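Local structure of COG3291: FOG: PKD repeat (Clostridium thermocellum, 1WMX) at residues V11-D16 / L68-W73; G85-D90 / S173-T178; F89-K94 / V127-D132. The protein binds carbohydrate as the family 30 carbohydrate-binding module of CelJ, a large multidomain enzyme that is probably a cellulase. One frame throughout, in Å; residues are numbered along the deposited sequence.

Interaction 1 of 3, residues V11-D16 / L68-W73; sequences VQIFKD and LTLRGW. With SO4 (sulfate ion), chain C.
Ile13 and Leu70, with Val11 and Leu68 beside them, join the two antiparallel sheets of this beta-sandwich. Strand 11-14 belongs to one sheet and strand 64-69 to the other, so the contact is a piece of the hydrophobic core where both segments leave their strands. The apolar part is carried by branched aliphatic side chains. Ile13 and Leu68 cross at about a right angle, CG2 of Ile13 lying 4.0 Å from CB of Leu68. In Ile13, CG2 is anti to the backbone N and CG1 beside it (chi1 -62°), which turns one branch to Leu68 and the other to Leu70, where the methyls Ile13 CD1 and Leu70 CD1 come to 4.4 Å. Val11 adds its CG1, 4.5 Å from Leu70 CG. Ile175 and Ile177 of the neighbouring strand continue the apolar layer; beta-branched side chains suit an extended strand and fill it without polar groups.

The polar part is indirect. One water donates to the backbone oxygens of both segments, 2.9 Å from Ile13 O and 2.7 Å from Thr69 O, and so ties the two backbones together.

A sulfate, probably from the crystallisation liquor, makes the third link. Gln12 N gives its O2 a nearly straight bond (171°), while the long, charged Arg71 reaches it with both terminal nitrogens. Arg71 NH2 is 3.0 Å from sulfate O4, and Arg71 NH1, besides holding sulfate O1, donates to Leu70 O at 2.9 Å, close to the guanidinium plane but above the plane of the carbonyl.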
loop_
_atom_site.group_PDB
_atom_site.type_symbol
_atom_site.label_atom_id
_atom_site.label_comp_id
_atom_site.label_asym_id
_atom_site.label_seq_id
_atom_site.Cartn_x
_atom_site.Cartn_y
_atom_site.Cartn_z
ATOM N N VAL B 11 -13.975 -16.386 10.564
ATOM C CA VAL B 11 -13.127 -16.511 9.386
ATOM C C VAL B 11 -11.742 -16.802 9.935
ATOM O O VAL B 11 -11.084 -15.921 10.492
ATOM C CB VAL B 11 -13.116 -15.213 8.551
ATOM C CG1 VAL B 11 -12.146 -15.351 7.382
ATOM C CG2 VAL B 11 -14.519 -14.929 8.025
ATOM N N GLN B 12 -11.329 -17.979 9.783
ATOM C CA GLN B 12 -10.081 -18.434 10.298
ATOM C C GLN B 12 -8.942 -18.116 9.314
ATOM O O GLN B 12 -9.027 -18.439 8.126
ATOM C CB GLN B 12 -10.250 -19.845 10.473
ATOM C CG GLN B 12 -9.017 -20.418 11.055
ATOM C CD GLN B 12 -9.027 -20.401 12.571
ATOM O OE1 GLN B 12 -10.064 -20.687 13.178
ATOM N NE2 GLN B 12 -7.915 -20.088 13.210
ATOM N N ILE B 13 -7.887 -17.435 9.781
ATOM C CA ILE B 13 -6.789 -17.051 8.913
ATOM C C ILE B 13 -5.617 -18.021 9.087
ATOM O O ILE B 13 -4.962 -18.404 8.116
ATOM C CB ILE B 13 -6.355 -15.593 9.193
ATOM C CG1 ILE B 13 -7.525 -14.655 8.884
ATOM C CG2 ILE B 13 -5.155 -15.222 8.324
ATOM C CD1 ILE B 13 -7.273 -13.203 9.243
ATOM N N PHE B 14 -5.360 -18.420 10.330
ATOM C CA PHE B 14 -4.296 -19.368 10.625
ATOM C C PHE B 14 -4.723 -20.258 11.768
ATOM O O PHE B 14 -5.289 -19.785 12.754
ATOM C CB PHE B 14 -3.000 -18.683 11.054
ATOM C CG PHE B 14 -2.002 -19.639 11.658
ATOM C CD1 PHE B 14 -1.363 -20.591 10.868
ATOM C CD2 PHE B 14 -1.764 -19.649 13.033
ATOM C CE1 PHE B 14 -0.507 -21.545 11.440
ATOM C CE2 PHE B 14 -0.910 -20.602 13.613
ATOM C CZ PHE B 14 -0.284 -21.548 12.813
ATOM N N LYS B 15 -4.429 -21.544 11.642
ATOM C CA LYS B 15 -4.761 -22.485 12.692
ATOM C C LYS B 15 -3.587 -23.418 12.986
ATOM O O LYS B 15 -3.014 -23.390 14.083
ATOM C CB LYS B 15 -5.999 -23.296 12.312
ATOM C CG LYS B 15 -6.386 -24.321 13.357
ATOM C CD LYS B 15 -7.811 -24.809 13.162
ATOM C CE LYS B 15 -8.240 -25.737 14.301
ATOM N NZ LYS B 15 -9.683 -26.108 14.198
ATOM N N ASP B 16 -3.202 -24.218 12.000
ATOM C CA ASP B 16 -2.115 -25.156 12.218
ATOM C C ASP B 16 -1.218 -25.416 11.011
ATOM O O ASP B 16 -0.223 -26.130 11.131
ATOM C CB ASP B 16 -2.703 -26.485 12.687
ATOM C CG ASP B 16 -3.665 -27.078 11.675
ATOM O OD1 ASP B 16 -4.202 -28.176 11.933
ATOM O OD2 ASP B 16 -3.891 -26.444 10.615
ATOM N N LEU B 68 -1.331 -12.464 4.319
ATOM C CA LEU B 68 -1.988 -13.738 4.597
ATOM C C LEU B 68 -3.399 -13.682 4.006
ATOM O O LEU B 68 -4.268 -12.977 4.512
ATOM C CB LEU B 68 -2.045 -13.980 6.105
ATOM C CG LEU B 68 -0.702 -13.967 6.849
ATOM C CD1 LEU B 68 -0.950 -14.062 8.341
ATOM C CD2 LEU B 68 0.183 -15.116 6.366
ATOM N N THR B 69 -3.623 -14.429 2.932
ATOM C CA THR B 69 -4.912 -14.420 2.266
ATOM C C THR B 69 -6.038 -15.060 3.080
ATOM O O THR B 69 -5.808 -15.959 3.896
ATOM C CB THR B 69 -4.838 -15.140 0.903
ATOM O OG1 THR B 69 -4.504 -16.511 1.116
ATOM C CG2 THR B 69 -3.769 -14.517 0.006
ATOM N N LEU B 70 -7.260 -14.585 2.840
ATOM C CA LEU B 70 -8.445 -15.098 3.513
ATOM C C LEU B 70 -9.107 -16.122 2.606
ATOM O O LEU B 70 -9.741 -17.055 3.075
ATOM C CB LEU B 70 -9.434 -13.963 3.800
ATOM C CG LEU B 70 -9.166 -13.030 4.984
ATOM C CD1 LEU B 70 -7.754 -12.497 4.952
ATOM C CD2 LEU B 70 -10.173 -11.890 4.939
ATOM N N ARG B 71 -8.954 -15.925 1.300
ATOM C CA ARG B 71 -9.539 -16.809 0.296
ATOM C C ARG B 71 -8.611 -17.064 -0.890
ATOM O O ARG B 71 -9.033 -16.979 -2.045
ATOM C CB ARG B 71 -10.861 -16.224 -0.208
ATOM C CG ARG B 71 -12.013 -16.302 0.794
ATOM C CD ARG B 71 -12.495 -17.735 0.950
ATOM N NE ARG B 71 -13.670 -17.856 1.809
ATOM C CZ ARG B 71 -13.637 -17.916 3.136
ATOM N NH1 ARG B 71 -12.482 -17.871 3.782
ATOM N NH2 ARG B 71 -14.767 -18.033 3.820
ATOM N N GLY B 72 -7.348 -17.363 -0.593
ATOM C CA GLY B 72 -6.374 -17.650 -1.631
ATOM C C GLY B 72 -6.258 -16.586 -2.700
ATOM O O GLY B 72 -6.098 -16.920 -3.879
ATOM N N TRP B 73 -6.351 -15.320 -2.281
ATOM C CA TRP B 73 -6.267 -14.138 -3.147
ATOM C C TRP B 73 -7.602 -13.596 -3.699
ATOM O O TRP B 73 -7.655 -12.498 -4.252
ATOM C CB TRP B 73 -5.258 -14.363 -4.283
ATOM C CG TRP B 73 -3.839 -14.503 -3.779
ATOM C CD1 TRP B 73 -3.061 -15.635 -3.800
ATOM C CD2 TRP B 73 -3.045 -13.488 -3.150
ATOM N NE1 TRP B 73 -1.838 -15.384 -3.225
ATOM C CE2 TRP B 73 -1.800 -14.073 -2.816
ATOM C CE3 TRP B 73 -3.265 -12.140 -2.831
ATOM C CZ2 TRP B 73 -0.779 -13.356 -2.179
ATOM C CZ3 TRP B 73 -2.247 -11.427 -2.197
ATOM C CH2 TRP B 73 -1.022 -12.037 -1.878
HETATM S S SO4 C . -12.721 -20.098 6.848
HETATM O O1 SO4 C . -11.575 -19.266 6.430
HETATM O O2 SO4 C . -12.799 -20.115 8.321
HETATM O O3 SO4 C . -12.551 -21.474 6.350
HETATM O O4 SO4 C . -13.961 -19.524 6.292
HETATM O O HOH W 1 -6.330 -17.928 5.596
#

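Interaction 2 of 3, residues G85-D90 / S173-T178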
loop_
_atom_site.group_PDB
_atom_site.type_symbol
_atom_site.label_atom_id
_atom_site.label_comp_id
_atom_site.label_asym_id
_atom_site.label_seq_id
_atom_site.Cartn_x
_atom_site.Cartn_y
_atom_site.Cartn_z
ATOM N N GLY B 85 -17.418 -6.935 14.958
ATOM C CA GLY B 85 -16.353 -7.966 14.852
ATOM C C GLY B 85 -14.948 -7.519 15.292
ATOM O O GLY B 85 -14.664 -6.337 15.490
ATOM N N TYR B 86 -14.087 -8.523 15.427
ATOM C CA TYR B 86 -12.693 -8.317 15.822
ATOM C C TYR B 86 -11.751 -9.263 15.077
ATOM O O TYR B 86 -12.172 -10.286 14.529
ATOM C CB TYR B 86 -12.469 -8.620 17.318
ATOM C CG TYR B 86 -13.377 -7.883 18.300
ATOM C CD1 TYR B 86 -14.732 -8.203 18.387
ATOM C CD2 TYR B 86 -12.851 -6.890 19.131
ATOM C CE1 TYR B 86 -15.556 -7.542 19.301
ATOM C CE2 TYR B 86 -13.674 -6.229 20.048
ATOM C CZ TYR B 86 -15.028 -6.558 20.132
ATOM O OH TYR B 86 -15.839 -5.922 21.027
ATOM N N LEU B 87 -10.495 -8.872 15.075
ATOM C CA LEU B 87 -9.412 -9.679 14.529
ATOM C C LEU B 87 -8.775 -10.216 15.776
ATOM O O LEU B 87 -8.200 -9.454 16.557
ATOM C CB LEU B 87 -8.416 -8.825 13.730
ATOM C CG LEU B 87 -7.029 -9.472 13.605
ATOM C CD1 LEU B 87 -7.061 -10.708 12.695
ATOM C CD2 LEU B 87 -5.992 -8.492 13.030
ATOM N N GLU B 88 -8.881 -11.500 16.000
ATOM C CA GLU B 88 -8.318 -12.069 17.223
ATOM C C GLU B 88 -7.196 -13.047 16.914
ATOM O O GLU B 88 -7.157 -13.668 15.847
ATOM C CB GLU B 88 -9.415 -12.775 18.013
ATOM C CG GLU B 88 -10.636 -11.884 18.255
ATOM C CD GLU B 88 -11.656 -12.521 19.182
ATOM O OE1 GLU B 88 -12.879 -12.181 19.100
ATOM O OE2 GLU B 88 -11.276 -13.387 20.034
ATOM N N PHE B 89 -6.300 -13.150 17.879
ATOM C CA PHE B 89 -5.139 -14.033 17.788
ATOM C C PHE B 89 -4.361 -13.994 19.106
ATOM O O PHE B 89 -4.526 -13.087 19.923
ATOM C CB PHE B 89 -4.227 -13.561 16.634
ATOM C CG PHE B 89 -3.712 -12.127 16.803
ATOM C CD1 PHE B 89 -2.568 -11.875 17.562
ATOM C CD2 PHE B 89 -4.383 -11.060 16.201
ATOM C CE1 PHE B 89 -2.099 -10.562 17.720
ATOM C CE2 PHE B 89 -3.915 -9.749 16.360
ATOM C CZ PHE B 89 -2.774 -9.502 17.119
ATOM N N ASP B 90 -3.532 -14.990 19.310
ATOM C CA ASP B 90 -2.674 -15.040 20.494
ATOM C C ASP B 90 -1.284 -14.775 19.990
ATOM O O ASP B 90 -0.951 -15.156 18.868
ATOM C CB ASP B 90 -2.748 -16.398 21.171
ATOM C CG ASP B 90 -4.142 -16.744 21.601
ATOM O OD1 ASP B 90 -4.759 -17.676 20.997
ATOM O OD2 ASP B 90 -4.674 -16.094 22.558
ATOM N N SER B 173 -1.010 -17.438 16.966
ATOM C CA SER B 173 -1.801 -18.640 17.139
ATOM C C SER B 173 -3.269 -18.287 16.969
ATOM O O SER B 173 -3.679 -17.167 17.261
ATOM C CB SER B 173 -1.567 -19.229 18.538
ATOM O OG SER B 173 -2.391 -20.363 18.751
ATOM N N ASP B 174 -4.050 -19.234 16.468
ATOM C CA ASP B 174 -5.484 -19.038 16.311
ATOM C C ASP B 174 -5.872 -17.667 15.761
ATOM O O ASP B 174 -6.634 -16.934 16.393
ATOM C CB ASP B 174 -6.160 -19.239 17.679
ATOM C CG ASP B 174 -7.639 -19.550 17.569
ATOM O OD1 ASP B 174 -8.343 -19.456 18.598
ATOM O OD2 ASP B 174 -8.106 -19.903 16.469
ATOM N N ILE B 175 -5.355 -17.315 14.587
ATOM C CA ILE B 175 -5.684 -16.033 13.986
ATOM C C ILE B 175 -7.025 -16.125 13.247
ATOM O O ILE B 175 -7.196 -16.954 12.346
ATOM C CB ILE B 175 -4.607 -15.577 12.969
ATOM C CG1 ILE B 175 -3.221 -15.555 13.625
ATOM C CG2 ILE B 175 -4.943 -14.179 12.456
ATOM C CD1 ILE B 175 -2.099 -15.227 12.659
ATOM N N LYS B 176 -7.983 -15.286 13.630
ATOM C CA LYS B 176 -9.276 -15.289 12.957
ATOM C C LYS B 176 -10.112 -14.025 13.098
ATOM O O LYS B 176 -9.775 -13.112 13.849
ATOM C CB LYS B 176 -10.095 -16.518 13.355
ATOM C CG LYS B 176 -10.027 -16.905 14.811
ATOM C CD LYS B 176 -10.768 -15.954 15.695
ATOM C CE LYS B 176 -10.711 -16.440 17.133
ATOM N NZ LYS B 176 -11.267 -17.815 17.244
ATOM N N ILE B 177 -11.196 -13.981 12.334
ATOM C CA ILE B 177 -12.108 -12.846 12.321
ATOM C C ILE B 177 -13.427 -13.272 12.957
ATOM O O ILE B 177 -14.041 -14.253 12.525
ATOM C CB ILE B 177 -12.428 -12.386 10.874
ATOM C CG1 ILE B 177 -11.140 -12.231 10.056
ATOM C CG2 ILE B 177 -13.226 -11.084 10.910
ATOM C CD1 ILE B 177 -10.357 -10.963 10.309
ATOM N N THR B 178 -13.861 -12.543 13.978
ATOM C CA THR B 178 -15.127 -12.841 14.644
ATOM C C THR B 178 -16.127 -11.738 14.312
ATOM O O THR B 178 -15.737 -10.598 14.041
ATOM C CB THR B 178 -14.954 -12.958 16.179
ATOM O OG1 THR B 178 -14.317 -11.782 16.691
ATOM C CG2 THR B 178 -14.102 -14.182 16.525
#
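The Tyr86 ring meets Thr178 at its edge, OG1 of the threonine lying near the ring plane, while Lys137 makes a cation-pi contact with the same ring. Both residues belong to an antiparallel strand pair of the sandwich, 86-90 against 175-178, that carries a beta bulge. The Glu88 carboxylate accepts one hydrogen bond, Thr178 OG1 donating to Glu88 OE1 at 2.8 Å from the anti side, 33° out of plane. The carboxylates of Asp90 and Asp174 lie side by side with planes 32° apart, and the Phe89 ring meets that of Phe172 at about 60°.

Thr178 N bonds to Tyr86 O at 2.9 Å. Glu88 and Lys176 form a hydrogen-bonded pair, Glu88 N to Lys176 O (2.8 Å) and Lys176 N back to Glu88 O (2.9 Å). The bulge then shifts the register by one, and Asp90 pairs with Ser173.

On the face of Tyr86, Glu88 and Lys176, polar groups meet polar or charged partners, as Thr178 OG1 does Glu88 and Lys137 the tyrosine. The other face bears Leu87 and Ile177, which pack into the apolar core toward Phe104. Leu87 lies alongside Ile175, pointing the same way, and its CD1 is 4.1 Å from CG2 of Ile175. Phe89 CB presses on Ile175 CG1 at 3.7 Å.

Interaction 3 of 3, residues F89-K94 / V127-D132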
loop_
_atom_site.group_PDB
_atom_site.type_symbol
_atom_site.label_atom_id
_atom_site.label_comp_id
_atom_site.label_asym_id
_atom_site.label_seq_id
_atom_site.Cartn_x
_atom_site.Cartn_y
_atom_site.Cartn_z
ATOM N N PHE B 89 -6.300 -13.150 17.879
ATOM C CA PHE B 89 -5.139 -14.033 17.788
ATOM C C PHE B 89 -4.361 -13.994 19.106
ATOM O O PHE B 89 -4.526 -13.087 19.923
ATOM C CB PHE B 89 -4.227 -13.561 16.634
ATOM C CG PHE B 89 -3.712 -12.127 16.803
ATOM C CD1 PHE B 89 -2.568 -11.875 17.562
ATOM C CD2 PHE B 89 -4.383 -11.060 16.201
ATOM C CE1 PHE B 89 -2.099 -10.562 17.720
ATOM C CE2 PHE B 89 -3.915 -9.749 16.360
ATOM C CZ PHE B 89 -2.774 -9.502 17.119
ATOM N N ASP B 90 -3.532 -14.990 19.310
ATOM C CA ASP B 90 -2.674 -15.040 20.494
ATOM C C ASP B 90 -1.284 -14.775 19.990
ATOM O O ASP B 90 -0.951 -15.156 18.868
ATOM C CB ASP B 90 -2.748 -16.398 21.171
ATOM C CG ASP B 90 -4.142 -16.744 21.601
ATOM O OD1 ASP B 90 -4.759 -17.676 20.997
ATOM O OD2 ASP B 90 -4.674 -16.094 22.558
ATOM N N ILE B 91 -0.485 -14.127 20.801
ATOM C CA ILE B 91 0.885 -13.792 20.407
ATOM C C ILE B 91 1.803 -13.748 21.630
ATOM O O ILE B 91 1.345 -13.627 22.767
ATOM C CB ILE B 91 0.894 -12.415 19.731
ATOM C CG1 ILE B 91 2.287 -12.063 19.177
ATOM C CG2 ILE B 91 0.476 -11.312 20.714
ATOM C CD1 ILE B 91 2.351 -10.700 18.475
ATOM N N LYS B 92 3.088 -13.854 21.352
ATOM C CA LYS B 92 4.147 -13.799 22.372
ATOM C C LYS B 92 5.449 -13.505 21.645
ATOM O O LYS B 92 5.716 -14.058 20.577
ATOM C CB LYS B 92 4.222 -15.121 23.150
ATOM C CG LYS B 92 5.102 -16.183 22.517
ATOM C CD LYS B 92 5.346 -17.347 23.469
ATOM C CE LYS B 92 6.311 -18.375 22.902
ATOM N NZ LYS B 92 6.596 -19.471 23.845
ATOM N N GLY B 93 6.246 -12.628 22.224
ATOM C CA GLY B 93 7.517 -12.220 21.603
ATOM C C GLY B 93 8.707 -12.990 22.158
ATOM O O GLY B 93 8.628 -13.637 23.201
ATOM N N LYS B 94 9.868 -12.917 21.383
ATOM C CA LYS B 94 11.106 -13.570 21.836
ATOM C C LYS B 94 11.577 -12.901 23.135
ATOM O O LYS B 94 12.040 -13.576 24.068
ATOM C CB LYS B 94 12.165 -13.450 20.762
ATOM C CG LYS B 94 13.328 -14.404 20.980
ATOM C CD LYS B 94 14.465 -14.171 20.000
ATOM C CE LYS B 94 14.131 -14.639 18.586
ATOM N NZ LYS B 94 15.232 -14.425 17.641
ATOM N N VAL B 127 -1.939 -4.207 22.419
ATOM C CA VAL B 127 -1.242 -5.148 23.294
ATOM C C VAL B 127 0.197 -4.704 23.498
ATOM O O VAL B 127 0.729 -3.901 22.732
ATOM C CB VAL B 127 -1.233 -6.552 22.672
ATOM C CG1 VAL B 127 -0.391 -6.601 21.393
ATOM C CG2 VAL B 127 -0.669 -7.599 23.638
ATOM N N THR B 128 0.785 -5.231 24.544
ATOM C CA THR B 128 2.190 -4.995 24.871
ATOM C C THR B 128 2.801 -6.378 24.929
ATOM O O THR B 128 2.773 -7.039 25.968
ATOM C CB THR B 128 2.359 -4.272 26.218
ATOM O OG1 THR B 128 1.756 -2.976 26.169
ATOM C CG2 THR B 128 3.841 -4.095 26.579
ATOM N N VAL B 129 3.331 -6.801 23.802
ATOM C CA VAL B 129 3.908 -8.144 23.668
ATOM C C VAL B 129 4.970 -8.439 24.735
ATOM O O VAL B 129 5.871 -7.638 24.991
ATOM C CB VAL B 129 4.539 -8.321 22.295
ATOM C CG1 VAL B 129 4.918 -9.782 22.048
ATOM C CG2 VAL B 129 3.585 -7.884 21.183
ATOM N N THR B 130 4.810 -9.615 25.328
ATOM C CA THR B 130 5.710 -10.137 26.370
ATOM C C THR B 130 6.253 -11.468 25.907
ATOM O O THR B 130 6.058 -11.862 24.755
ATOM C CB THR B 130 4.959 -10.367 27.678
ATOM O OG1 THR B 130 4.143 -11.535 27.550
ATOM C CG2 THR B 130 4.061 -9.192 28.051
ATOM N N THR B 131 6.924 -12.158 26.811
ATOM C CA THR B 131 7.481 -13.468 26.490
ATOM C C THR B 131 6.460 -14.560 26.816
ATOM O O THR B 131 6.719 -15.751 26.647
ATOM C CB THR B 131 8.767 -13.743 27.271
ATOM O OG1 THR B 131 9.699 -12.680 27.064
ATOM C CG2 THR B 131 9.426 -15.048 26.821
ATOM N N ASP B 132 5.302 -14.140 27.288
ATOM C CA ASP B 132 4.220 -15.078 27.616
ATOM C C ASP B 132 3.078 -14.841 26.639
ATOM O O ASP B 132 2.919 -13.744 26.101
ATOM C CB ASP B 132 3.742 -14.867 29.051
ATOM C CG ASP B 132 4.870 -14.956 30.067
ATOM O OD1 ASP B 132 5.728 -15.896 29.982
ATOM O OD2 ASP B 132 4.943 -14.089 30.994
HETATM O O HOH W 2 2.626 -11.685 24.761
#
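Ile91 and Val129 cross at about a right angle, CD1 of Ile91 coming 4.1 Å from CG2 of Val129. The chain of Ile91 runs extended, with CG1 anti to its backbone N (chi1 -175°), which carries the terminal methyl out to the valine. The other branch of Val129 serves a different purpose: CG1 lies tightly against the backbone of strand 89-93, 3.1 Å from Gly93 N. Gly93, having no side chain, lets the methyl approach its backbone this closely.

The aliphatic part of Lys92 lies along the loop and its ammonium points off it. Its CB packs on Asp132 O at 3.5 Å and its CD lies near Thr131 O, so the extended chain lies over the backbone carbonyls.

Between the backbones, Gly93 N donates to Thr130 O at 2.7 Å, nearly along the C=O axis. Thr131 CA approaches Gly93 O in a CA-H...O contact. A water accepts from Thr130 N at 3.1 Å and can donate to Ile91 O, bridging the segments.

Thr130 also folds the loop, its OG1 accepting from Asp132 N. This is an ST turn, set in the irregular connection that leads into strand 134-139, the antiparallel neighbour of strand 86-93.

Overall arrangement
From the N terminus, strand 11-14 opens interaction 1, which closes at 68-73 after 51 intervening residues and brings together the two sheets of the sandwich. The chain then enters strand 86-93, the start of both remaining contacts, which share Phe89 and Asp90. Interaction 3 closes first, at the loop 127-132, and is nested within the longer loop that interaction 2 closes at 173-178. Interaction 1 precedes both in series. Strand 168-178 lies between strands 11-14 and 86-93 in one sheet, so interactions 1 and 2 touch where Val11 and Ile13 meet Ile177 and Ile175, whereas interactions 1 and 3 lie on opposite sides of the chain's centre, about 21 Å apart between their centres.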